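Local coordinates for protein geranylgeranyl pyrophosphate synthase (Corynebacterium glutamicum, PDB 3LMD) that probably builds long-chain isoprenyl diphosphates by adding isopentenyl diphosphate units to an allylic diphosphate, with the help of divalent metal ions, as in other FPP/GGPP synthase family members, at residues M234-V239 against E316-M321; M80-L84 against V97-A101; M44-E48 against R76-M80; A85-K91 against G211-A217. All coordinates share one frame. Residues are numbered along the deposited sequence.

In the fold
Helix pairings and one contact between helix ends hold this all-helical isoprenyl diphosphate synthase together. Interactions 2 to 4 share helix 77-86: its start meets helix 34-55 (interaction 3), its middle helix 95-118 (interaction 2) and its end that of helix 188-214 (interaction 4). Centres of interactions 2 and 3 lie about 7 Å apart, of 2 and 4 about 9 Å. Interaction 3 ends where interaction 2 begins, at M80; the segments of 2 and 4 alternate in sequence; and interaction 1 (helices 219-246 and 309-328), centred 23 to 26 Å away, opens after these close, touching interaction 3 through F236 and F77. Helix 77-86 thus ties helices 34-55 and 95-118 to the much later helix 188-214.

Interaction 1 (M234-V239 against E316-M321); sequences MIFQIV and EVYRYM
Nearly antiparallel packing of two alpha-helices, a basic element of the all-alpha isoprenyl synthase fold, joins 234-239 to 316-321. Both segments are helical throughout; their axes approach to 9.4 Å with a signed crossing angle of -164°, and I235 lies opposite V317, CA to CA 5.6 Å. The interface is apolar. I238 (m, t) presses CG2 on V317 CG2 at 3.4 Å, while V317, in the t rotamer, also offers CG1 to V239 CG2 at 4.0 Å. I235 (m, t) reaches along the partner helix, with CG1 3.7 Å from Y320 CB and CD1 4.1 Å from M321 SD. Beside the interface, E316 and R319 form a salt bridge one helical turn apart, NH1 of R319 to OE2 of E316 at 2.9 Å. Helix 188-214 flanks the pair, touching M234 and Y320. These two residues make a CH-pi and Met-aromatic contact: with M234 all m and Y320 m at chi1, M234 CB stands 3.7 Å above the Y320 ring centroid, and SD lies obliquely, 5.1 Å from it.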
loop_
_atom_site.group_PDB
_atom_site.type_symbol
_atom_site.label_atom_id
_atom_site.label_comp_id
_atom_site.label_asym_id
_atom_site.label_seq_id
_atom_site.Cartn_x
_atom_site.Cartn_y
_atom_site.Cartn_z
ATOM N N MET A 234 22.263 -9.269 0.717
ATOM C CA MET A 234 22.632 -10.382 -0.181
ATOM C C MET A 234 23.266 -11.535 0.600
ATOM O O MET A 234 22.918 -12.699 0.398
ATOM C CB MET A 234 23.582 -9.901 -1.308
ATOM C CG MET A 234 23.016 -8.789 -2.240
ATOM S SD MET A 234 21.527 -9.316 -3.206
ATOM C CE MET A 234 22.059 -11.044 -3.658
ATOM N N ILE A 235 24.223 -11.214 1.470
ATOM C CA ILE A 235 24.889 -12.222 2.280
ATOM C C ILE A 235 23.881 -12.999 3.114
ATOM O O ILE A 235 23.904 -14.235 3.118
ATOM C CB ILE A 235 25.960 -11.583 3.171
ATOM C CG1 ILE A 235 27.104 -11.034 2.304
ATOM C CG2 ILE A 235 26.476 -12.574 4.239
ATOM C CD1 ILE A 235 28.084 -10.131 3.134
ATOM N N PHE A 236 22.969 -12.303 3.796
ATOM C CA PHE A 236 21.981 -13.010 4.645
ATOM C C PHE A 236 21.206 -14.064 3.864
ATOM O O PHE A 236 21.025 -15.178 4.330
ATOM C CB PHE A 236 20.958 -12.028 5.260
ATOM C CG PHE A 236 21.517 -11.171 6.381
ATOM C CD1 PHE A 236 22.704 -11.490 6.991
ATOM C CD2 PHE A 236 20.827 -10.057 6.828
ATOM C CE1 PHE A 236 23.221 -10.698 8.025
ATOM C CE2 PHE A 236 21.339 -9.269 7.854
ATOM C CZ PHE A 236 22.536 -9.598 8.448
ATOM N N GLN A 237 20.691 -13.677 2.699
ATOM C CA GLN A 237 19.810 -14.560 1.947
ATOM C C GLN A 237 20.591 -15.730 1.302
ATOM O O GLN A 237 20.115 -16.850 1.292
ATOM C CB GLN A 237 19.070 -13.779 0.855
ATOM C CG GLN A 237 18.004 -14.640 0.166
ATOM C CD GLN A 237 16.945 -15.099 1.164
ATOM O OE1 GLN A 237 16.209 -14.279 1.687
ATOM N NE2 GLN A 237 16.906 -16.406 1.473
ATOM N N ILE A 238 21.763 -15.461 0.728
ATOM C CA ILE A 238 22.515 -16.549 0.128
ATOM C C ILE A 238 22.971 -17.537 1.212
ATOM O O ILE A 238 22.904 -18.758 1.025
ATOM C CB ILE A 238 23.730 -16.046 -0.687
ATOM C CG1 ILE A 238 23.242 -15.137 -1.833
ATOM C CG2 ILE A 238 24.483 -17.289 -1.292
ATOM C CD1 ILE A 238 24.321 -14.379 -2.523
ATOM N N VAL A 239 23.421 -17.016 2.354
ATOM C CA VAL A 239 23.873 -17.884 3.420
ATOM C C VAL A 239 22.692 -18.764 3.895
ATOM O O VAL A 239 22.851 -19.973 4.088
ATOM C CB VAL A 239 24.519 -17.082 4.612
ATOM C CG1 VAL A 239 24.611 -17.970 5.867
ATOM C CG2 VAL A 239 25.940 -16.573 4.239
ATOM N N GLU A 316 30.297 -16.566 -4.120
ATOM C CA GLU A 316 29.453 -15.363 -4.334
ATOM C C GLU A 316 29.224 -14.622 -3.000
ATOM O O GLU A 316 29.315 -13.392 -2.925
ATOM C CB GLU A 316 28.140 -15.775 -5.009
ATOM C CG GLU A 316 27.233 -14.624 -5.392
ATOM C CD GLU A 316 27.718 -13.870 -6.624
ATOM O OE1 GLU A 316 28.901 -13.987 -7.004
ATOM O OE2 GLU A 316 26.903 -13.141 -7.208
ATOM N N VAL A 317 28.979 -15.373 -1.933
ATOM C CA VAL A 317 28.969 -14.782 -0.569
ATOM C C VAL A 317 30.263 -14.013 -0.273
ATOM O O VAL A 317 30.239 -12.886 0.262
ATOM C CB VAL A 317 28.747 -15.847 0.523
ATOM C CG1 VAL A 317 28.959 -15.237 1.939
ATOM C CG2 VAL A 317 27.320 -16.428 0.428
ATOM N N TYR A 318 31.394 -14.599 -0.636
ATOM C CA TYR A 318 32.671 -13.937 -0.348
ATOM C C TYR A 318 32.832 -12.653 -1.133
ATOM O O TYR A 318 33.461 -11.704 -0.655
ATOM C CB TYR A 318 33.861 -14.850 -0.675
ATOM C CG TYR A 318 33.978 -16.066 0.211
ATOM C CD1 TYR A 318 33.536 -16.036 1.532
ATOM C CD2 TYR A 318 34.594 -17.230 -0.259
ATOM C CE1 TYR A 318 33.673 -17.141 2.357
ATOM C CE2 TYR A 318 34.735 -18.339 0.563
ATOM C CZ TYR A 318 34.284 -18.295 1.862
ATOM O OH TYR A 318 34.441 -19.413 2.672
ATOM N N ARG A 319 32.303 -12.648 -2.351
ATOM C CA ARG A 319 32.366 -11.484 -3.205
ATOM C C ARG A 319 31.539 -10.326 -2.597
ATOM O O ARG A 319 31.975 -9.165 -2.593
ATOM C CB ARG A 319 31.837 -11.850 -4.605
ATOM C CG ARG A 319 31.916 -10.711 -5.624
ATOM C CD ARG A 319 31.482 -11.145 -7.017
ATOM N NE ARG A 319 30.032 -11.265 -7.139
ATOM C CZ ARG A 319 29.193 -10.238 -7.265
ATOM N NH1 ARG A 319 27.891 -10.464 -7.403
ATOM N NH2 ARG A 319 29.650 -8.988 -7.270
ATOM N N TYR A 320 30.352 -10.638 -2.076
ATOM C CA TYR A 320 29.559 -9.617 -1.347
ATOM C C TYR A 320 30.226 -9.199 -0.053
ATOM O O TYR A 320 30.106 -8.053 0.358
ATOM C CB TYR A 320 28.143 -10.121 -1.081
ATOM C CG TYR A 320 27.334 -10.099 -2.344
ATOM C CD1 TYR A 320 26.990 -8.882 -2.941
ATOM C CD2 TYR A 320 26.885 -11.273 -2.934
ATOM C CE1 TYR A 320 26.246 -8.835 -4.127
ATOM C CE2 TYR A 320 26.129 -11.232 -4.113
ATOM C CZ TYR A 320 25.814 -10.013 -4.702
ATOM O OH TYR A 320 25.038 -9.945 -5.863
ATOM N N MET A 321 30.936 -10.121 0.591
ATOM C CA MET A 321 31.633 -9.780 1.843
ATOM C C MET A 321 32.770 -8.816 1.513
ATOM O O MET A 321 33.017 -7.904 2.292
ATOM C CB MET A 321 32.189 -11.038 2.577
ATOM C CG MET A 321 32.808 -10.764 4.021
ATOM S SD MET A 321 31.611 -10.142 5.279
ATOM C CE MET A 321 32.314 -8.546 5.705
#

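Interaction 2 (M80-L84 against V97-A101); sequences MFALL and VIKAA
An antiparallel helix pair joins 80-84 to 97-101, with an alanine-alanine contact sitting beside larger aliphatic groups. Both segments are regular alpha-helix, with the backbone bonds L84 N to M80 O (2.9 Å) and A101 N to V97 O (3.0 Å). They run antiparallel at 152°, signed crossing angle +152°, with 9.1 Å between axes at closest approach. In the register, A82 faces A101 (CA to CA 5.8 Å) and L83 faces V97 (6.9 Å).

The alanine contact is the simplest: both CA-to-CB bonds point toward the partner, and A82 CB meets A101 CB at 4.0 Å. Larger aliphatic groups fill the space beside it. L83, in the m, t rotamer, brings CD2 to 3.7 Å from I98 CD1, 4.0 Å from V97 CG1 and 4.4 Å from A101 CB. I98 starts away from the partner, but its m, m conformation swings CD1 back to L83. Backbone against side chain adds A82 O to V97 CG1 at 4.2 Å.

The contact is buried, hydrophobic packing within the helical bundle: helix 34-55 covers L83 and I98 through A43, while helix 188-214 meets A82 through A207.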
loop_
_atom_site.group_PDB
_atom_site.type_symbol
_atom_site.label_atom_id
_atom_site.label_comp_id
_atom_site.label_asym_id
_atom_site.label_seq_id
_atom_site.Cartn_x
_atom_site.Cartn_y
_atom_site.Cartn_z
ATOM N N MET A 80 17.547 -2.047 14.230
ATOM C CA MET A 80 18.847 -2.095 14.912
ATOM C C MET A 80 19.946 -1.564 14.001
ATOM O O MET A 80 20.817 -0.806 14.426
ATOM C CB MET A 80 19.204 -3.543 15.346
ATOM C CG MET A 80 20.500 -3.614 16.191
ATOM S SD MET A 80 21.232 -5.291 16.421
ATOM C CE MET A 80 22.154 -5.443 14.884
ATOM N N PHE A 81 19.919 -1.978 12.735
ATOM C CA PHE A 81 20.892 -1.479 11.760
ATOM C C PHE A 81 20.775 0.033 11.564
ATOM O O PHE A 81 21.785 0.727 11.492
ATOM C CB PHE A 81 20.765 -2.216 10.414
ATOM C CG PHE A 81 21.750 -1.713 9.364
ATOM C CD1 PHE A 81 23.091 -1.523 9.684
ATOM C CD2 PHE A 81 21.330 -1.391 8.094
ATOM C CE1 PHE A 81 23.993 -1.047 8.719
ATOM C CE2 PHE A 81 22.232 -0.943 7.117
ATOM C CZ PHE A 81 23.545 -0.768 7.428
ATOM N N ALA A 82 19.548 0.559 11.504
ATOM C CA ALA A 82 19.356 2.017 11.387
ATOM C C ALA A 82 19.969 2.761 12.608
ATOM O O ALA A 82 20.567 3.857 12.471
ATOM C CB ALA A 82 17.851 2.359 11.296
ATOM N N LEU A 83 19.789 2.183 13.787
ATOM C CA LEU A 83 20.341 2.791 15.015
ATOM C C LEU A 83 21.889 2.766 14.988
ATOM O O LEU A 83 22.531 3.763 15.318
ATOM C CB LEU A 83 19.832 2.081 16.282
ATOM C CG LEU A 83 18.308 2.060 16.562
ATOM C CD1 LEU A 83 17.932 1.307 17.825
ATOM C CD2 LEU A 83 17.664 3.431 16.573
ATOM N N LEU A 84 22.469 1.630 14.607
ATOM C CA LEU A 84 23.928 1.534 14.437
ATOM C C LEU A 84 24.438 2.534 13.428
ATOM O O LEU A 84 25.441 3.240 13.676
ATOM C CB LEU A 84 24.336 0.091 14.072
ATOM C CG LEU A 84 24.054 -0.937 15.173
ATOM C CD1 LEU A 84 24.284 -2.359 14.665
ATOM C CD2 LEU A 84 24.992 -0.641 16.340
ATOM N N VAL A 97 15.868 9.676 14.182
ATOM C CA VAL A 97 16.476 8.356 13.943
ATOM C C VAL A 97 15.544 7.235 14.416
ATOM O O VAL A 97 15.318 6.260 13.698
ATOM C CB VAL A 97 17.849 8.207 14.659
ATOM C CG1 VAL A 97 18.362 6.768 14.549
ATOM C CG2 VAL A 97 18.879 9.143 14.067
ATOM N N ILE A 98 15.008 7.361 15.633
ATOM C CA ILE A 98 14.023 6.397 16.142
ATOM C C ILE A 98 12.812 6.330 15.230
ATOM O O ILE A 98 12.315 5.248 14.920
ATOM C CB ILE A 98 13.485 6.807 17.539
ATOM C CG1 ILE A 98 14.614 6.890 18.565
ATOM C CG2 ILE A 98 12.395 5.857 18.023
ATOM C CD1 ILE A 98 15.475 5.723 18.577
ATOM N N LYS A 99 12.305 7.483 14.836
ATOM C CA LYS A 99 11.120 7.510 13.980
ATOM C C LYS A 99 11.386 6.893 12.578
ATOM O O LYS A 99 10.537 6.176 12.026
ATOM C CB LYS A 99 10.646 8.968 13.845
ATOM C CG LYS A 99 9.296 9.162 13.224
ATOM C CD LYS A 99 8.802 10.638 13.376
ATOM C CE LYS A 99 8.744 11.100 14.839
ATOM N NZ LYS A 99 7.945 12.357 15.022
ATOM N N ALA A 100 12.527 7.221 11.981
ATOM C CA ALA A 100 12.933 6.560 10.726
ATOM C C ALA A 100 13.041 5.037 10.864
ATOM O O ALA A 100 12.625 4.307 9.966
ATOM C CB ALA A 100 14.240 7.164 10.180
ATOM N N ALA A 101 13.572 4.542 11.979
ATOM C CA ALA A 101 13.726 3.103 12.193
ATOM C C ALA A 101 12.363 2.443 12.258
ATOM O O ALA A 101 12.175 1.313 11.759
ATOM C CB ALA A 101 14.526 2.809 13.492
#

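Interaction 3 (M44-E48 against R76-M80); sequences MVQVE and RFRPM
At the apolar centre, where the side of helix 34-55 meets the N-terminal turn of helix 77-86 in the all-alpha synthase fold, M44 and V47 pack on P79 and M80. The first segment is helical; in the second, R76 is the N-cap residue and M80 N bonds to R76 O at 3.2 Å. CA atoms pair M44 with M80 (6.9 Å) and V47 with P79 (7.5 Å). M44, m at chi1 and chi2, directs its sulfur into the opening turn: SD is 3.7 Å from M80 N, 4.1 Å from M80 CB and 4.2 Å from P79 CB. V47, in the t rotamer, sets CG1 3.9 Å from P79 CB, and helix 95-118 touches the same proline through A101 and E105. Outward lies a salt bridge. R76 (m, t, t) extends toward E48 (m, m), while its NH2 makes a second salt bridge with E105. R76 NE donates to E48 OE1 at 3.1 Å and, more weakly, to E48 OE2 at 3.0 Å.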
loop_
_atom_site.group_PDB
_atom_site.type_symbol
_atom_site.label_atom_id
_atom_site.label_comp_id
_atom_site.label_asym_id
_atom_site.label_seq_id
_atom_site.Cartn_x
_atom_site.Cartn_y
_atom_site.Cartn_z
ATOM N N MET A 44 16.375 0.910 21.124
ATOM C CA MET A 44 15.475 -0.151 20.622
ATOM C C MET A 44 14.154 -0.202 21.391
ATOM O O MET A 44 13.107 -0.542 20.822
ATOM C CB MET A 44 16.131 -1.543 20.571
ATOM C CG MET A 44 17.089 -1.766 19.399
ATOM S SD MET A 44 16.292 -1.820 17.741
ATOM C CE MET A 44 14.610 -2.247 18.126
ATOM N N VAL A 45 14.186 0.117 22.682
ATOM C CA VAL A 45 12.939 0.168 23.459
ATOM C C VAL A 45 12.064 1.308 22.924
ATOM O O VAL A 45 10.829 1.182 22.775
ATOM C CB VAL A 45 13.245 0.428 24.963
ATOM C CG1 VAL A 45 11.958 0.785 25.742
ATOM C CG2 VAL A 45 13.968 -0.762 25.578
ATOM N N GLN A 46 12.687 2.442 22.646
ATOM C CA GLN A 46 11.970 3.582 22.102
ATOM C C GLN A 46 11.362 3.279 20.711
ATOM O O GLN A 46 10.246 3.698 20.403
ATOM C CB GLN A 46 12.902 4.779 21.992
ATOM C CG GLN A 46 13.442 5.279 23.355
ATOM C CD GLN A 46 14.515 6.344 23.179
ATOM O OE1 GLN A 46 14.227 7.465 22.767
ATOM N NE2 GLN A 46 15.763 5.992 23.480
ATOM N N VAL A 47 12.112 2.574 19.879
ATOM C CA VAL A 47 11.566 2.075 18.597
ATOM C C VAL A 47 10.360 1.171 18.838
ATOM O O VAL A 47 9.321 1.305 18.192
ATOM C CB VAL A 47 12.641 1.231 17.859
ATOM C CG1 VAL A 47 12.023 0.428 16.721
ATOM C CG2 VAL A 47 13.786 2.143 17.386
ATOM N N GLU A 48 10.524 0.191 19.719
ATOM C CA GLU A 48 9.436 -0.702 20.030
ATOM C C GLU A 48 8.182 0.051 20.524
ATOM O O GLU A 48 7.065 -0.327 20.187
ATOM C CB GLU A 48 9.861 -1.745 21.077
ATOM C CG GLU A 48 10.919 -2.760 20.575
ATOM C CD GLU A 48 10.316 -3.828 19.638
ATOM O OE1 GLU A 48 9.126 -3.710 19.273
ATOM O OE2 GLU A 48 11.024 -4.798 19.291
ATOM N N ARG A 76 14.577 -6.958 16.260
ATOM C CA ARG A 76 14.255 -6.456 14.921
ATOM C C ARG A 76 15.522 -5.939 14.228
ATOM O O ARG A 76 16.014 -4.847 14.530
ATOM C CB ARG A 76 13.246 -5.331 15.072
ATOM C CG ARG A 76 12.000 -5.722 15.901
ATOM C CD ARG A 76 10.899 -4.676 15.787
ATOM N NE ARG A 76 9.727 -5.057 16.571
ATOM C CZ ARG A 76 8.698 -5.753 16.088
ATOM N NH1 ARG A 76 7.685 -6.064 16.886
ATOM N NH2 ARG A 76 8.668 -6.112 14.801
ATOM N N PHE A 77 16.052 -6.718 13.292
ATOM C CA PHE A 77 17.345 -6.371 12.684
ATOM C C PHE A 77 17.372 -5.020 11.950
ATOM O O PHE A 77 18.358 -4.258 12.037
ATOM C CB PHE A 77 17.816 -7.455 11.704
ATOM C CG PHE A 77 19.092 -7.076 11.017
ATOM C CD1 PHE A 77 19.086 -6.515 9.748
ATOM C CD2 PHE A 77 20.299 -7.190 11.688
ATOM C CE1 PHE A 77 20.286 -6.105 9.139
ATOM C CE2 PHE A 77 21.479 -6.796 11.092
ATOM C CZ PHE A 77 21.475 -6.249 9.818
ATOM N N ARG A 78 16.328 -4.727 11.181
ATOM C CA ARG A 78 16.358 -3.500 10.360
ATOM C C ARG A 78 16.417 -2.215 11.188
ATOM O O ARG A 78 17.237 -1.322 10.894
ATOM C CB ARG A 78 15.198 -3.481 9.373
ATOM C CG ARG A 78 15.315 -4.634 8.382
ATOM C CD ARG A 78 14.014 -4.906 7.594
ATOM N NE ARG A 78 14.222 -6.060 6.716
ATOM C CZ ARG A 78 14.196 -7.322 7.138
ATOM N NH1 ARG A 78 13.905 -7.590 8.404
ATOM N NH2 ARG A 78 14.396 -8.325 6.280
ATOM N N PRO A 79 15.561 -2.104 12.220
ATOM C CA PRO A 79 15.730 -0.897 13.045
ATOM C C PRO A 79 17.062 -0.886 13.794
ATOM O O PRO A 79 17.653 0.179 13.948
ATOM C CB PRO A 79 14.529 -0.923 14.011
ATOM C CG PRO A 79 13.786 -2.236 13.752
ATOM C CD PRO A 79 14.279 -2.821 12.469
ATOM N N MET A 80 17.547 -2.047 14.230
ATOM C CA MET A 80 18.847 -2.095 14.912
ATOM C C MET A 80 19.946 -1.564 14.001
ATOM O O MET A 80 20.817 -0.806 14.426
ATOM C CB MET A 80 19.204 -3.543 15.346
ATOM C CG MET A 80 20.500 -3.614 16.191
ATOM S SD MET A 80 21.232 -5.291 16.421
ATOM C CE MET A 80 22.154 -5.443 14.884
#

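Interaction 4 (A85-K91 against G211-A217); sequences ASEFGEK and GAMHAGA
Two helix ends meet here, largely through backbone. Helix 77-86 runs out into a type I beta turn from S86 to G89, closed by G89 N to S86 O at 3.0 Å, and the chain continues as irregular loop to K91. Opposite it, 211-214 ends helix 188-214. CA atoms pair S86 with A212 at 4.3 Å, G89 with A217 at 3.6 Å and K91 with A215 at 4.5 Å. One hydrogen bond links the segments: K91 N to A215 O, 2.8 Å at 165°. E90 N is 2.9 Å from the same oxygen, but at too poor an angle.

The second helix closes in a Schellman motif: G216 has left-handed angles (phi 71°, psi 28°), and A217 N bonds to A212 O at 3.0 Å. Glycine suits G89 as well, since an ideal CB there would clash with A215 O and A217 N. In the all-alpha isoprenyl synthase fold, the contact ties the turn after helix 77-86 to the C-terminal end of helix 188-214, and V97 of helix 95-118 touches S86 and A215.

The side chains at the closest part are small. A85 CB lies 4.3 Å from A212 CB; S86 CB is 3.3 Å from G211 O and 3.6 Å from A215 CB. With chi1 at 80°, S86 OG bonds to L83 O and L93 N. F88 O rests 3.7 Å from A217 CB.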
loop_
_atom_site.group_PDB
_atom_site.type_symbol
_atom_site.label_atom_id
_atom_site.label_comp_id
_atom_site.label_asym_id
_atom_site.label_seq_id
_atom_site.Cartn_x
_atom_site.Cartn_y
_atom_site.Cartn_z
ATOM N N ALA A 85 23.763 2.624 12.276
ATOM C CA ALA A 85 24.159 3.588 11.267
ATOM C C ALA A 85 24.139 5.006 11.816
ATOM O O ALA A 85 24.967 5.825 11.431
ATOM C CB ALA A 85 23.219 3.515 10.018
ATOM N N SER A 86 23.168 5.321 12.672
ATOM C CA SER A 86 23.068 6.683 13.205
ATOM C C SER A 86 24.278 7.025 14.086
ATOM O O SER A 86 24.585 8.182 14.291
ATOM C CB SER A 86 21.764 6.902 13.994
ATOM O OG SER A 86 21.863 6.366 15.311
ATOM N N GLU A 87 24.979 6.019 14.571
ATOM C CA GLU A 87 26.148 6.271 15.439
ATOM C C GLU A 87 27.236 7.026 14.690
ATOM O O GLU A 87 28.157 7.557 15.314
ATOM C CB GLU A 87 26.701 4.963 16.017
ATOM C CG GLU A 87 25.782 4.349 17.059
ATOM C CD GLU A 87 25.805 5.132 18.400
ATOM O OE1 GLU A 87 26.604 6.074 18.536
ATOM O OE2 GLU A 87 25.057 4.780 19.323
ATOM N N PHE A 88 27.114 7.113 13.361
ATOM C CA PHE A 88 28.116 7.806 12.562
ATOM C C PHE A 88 27.805 9.275 12.327
ATOM O O PHE A 88 28.575 9.960 11.675
ATOM C CB PHE A 88 28.379 7.090 11.212
ATOM C CG PHE A 88 29.057 5.761 11.361
ATOM C CD1 PHE A 88 30.440 5.672 11.445
ATOM C CD2 PHE A 88 28.301 4.593 11.469
ATOM C CE1 PHE A 88 31.063 4.425 11.606
ATOM C CE2 PHE A 88 28.878 3.367 11.620
ATOM C CZ PHE A 88 30.293 3.261 11.701
ATOM N N GLY A 89 26.687 9.773 12.840
ATOM C CA GLY A 89 26.341 11.182 12.583
ATOM C C GLY A 89 26.519 12.002 13.862
ATOM O O GLY A 89 26.899 11.463 14.892
ATOM N N GLU A 90 26.205 13.291 13.808
ATOM C CA GLU A 90 26.309 14.162 14.982
ATOM C C GLU A 90 25.149 14.002 15.964
ATOM O O GLU A 90 25.255 14.404 17.117
ATOM C CB GLU A 90 26.394 15.635 14.553
ATOM C CG GLU A 90 27.342 15.911 13.399
ATOM C CD GLU A 90 27.397 17.395 13.037
ATOM O OE1 GLU A 90 27.322 18.236 13.960
ATOM O OE2 GLU A 90 27.517 17.721 11.833
ATOM N N LYS A 91 24.025 13.450 15.515
ATOM C CA LYS A 91 22.914 13.241 16.426
ATOM C C LYS A 91 22.430 11.791 16.410
ATOM O O LYS A 91 21.326 11.519 15.942
ATOM C CB LYS A 91 21.760 14.174 16.064
ATOM C CG LYS A 91 22.219 15.618 15.787
ATOM C CD LYS A 91 21.057 16.590 15.660
ATOM C CE LYS A 91 21.531 18.025 15.894
ATOM N NZ LYS A 91 20.457 19.028 15.648
ATOM N N GLY A 211 19.020 5.888 8.914
ATOM C CA GLY A 211 19.627 6.024 10.238
ATOM C C GLY A 211 20.765 7.026 10.182
ATOM O O GLY A 211 20.833 7.926 11.014
ATOM N N ALA A 212 21.632 6.899 9.180
ATOM C CA ALA A 212 22.770 7.808 9.056
ATOM C C ALA A 212 22.316 9.221 8.667
ATOM O O ALA A 212 22.808 10.213 9.218
ATOM C CB ALA A 212 23.796 7.270 8.049
ATOM N N MET A 213 21.391 9.326 7.714
ATOM C CA MET A 213 20.972 10.638 7.242
ATOM C C MET A 213 20.293 11.455 8.347
ATOM O O MET A 213 20.583 12.653 8.507
ATOM C CB MET A 213 20.043 10.550 6.019
ATOM C CG MET A 213 19.653 11.964 5.450
ATOM S SD MET A 213 18.169 12.677 6.206
ATOM C CE MET A 213 16.977 11.766 5.142
ATOM N N HIS A 214 19.362 10.836 9.068
ATOM C CA HIS A 214 18.675 11.533 10.164
ATOM C C HIS A 214 19.557 11.839 11.372
ATOM O O HIS A 214 19.189 12.669 12.197
ATOM C CB HIS A 214 17.379 10.836 10.592
ATOM C CG HIS A 214 16.270 11.021 9.607
ATOM N ND1 HIS A 214 15.630 12.227 9.436
ATOM C CD2 HIS A 214 15.787 10.198 8.643
ATOM C CE1 HIS A 214 14.744 12.124 8.457
ATOM N NE2 HIS A 214 14.820 10.899 7.958
ATOM N N ALA A 215 20.711 11.189 11.461
ATOM C CA ALA A 215 21.687 11.524 12.489
ATOM C C ALA A 215 22.635 12.637 12.029
ATOM O O ALA A 215 23.527 13.062 12.789
ATOM C CB ALA A 215 22.474 10.303 12.876
ATOM N N GLY A 216 22.441 13.099 10.795
ATOM C CA GLY A 216 23.303 14.112 10.185
ATOM C C GLY A 216 24.707 13.654 9.812
ATOM O O GLY A 216 25.624 14.464 9.776
ATOM N N ALA A 217 24.894 12.366 9.514
ATOM C CA ALA A 217 26.190 11.892 9.016
ATOM C C ALA A 217 26.612 12.568 7.705
ATOM O O ALA A 217 25.774 13.040 6.944
ATOM C CB ALA A 217 26.159 10.379 8.842
#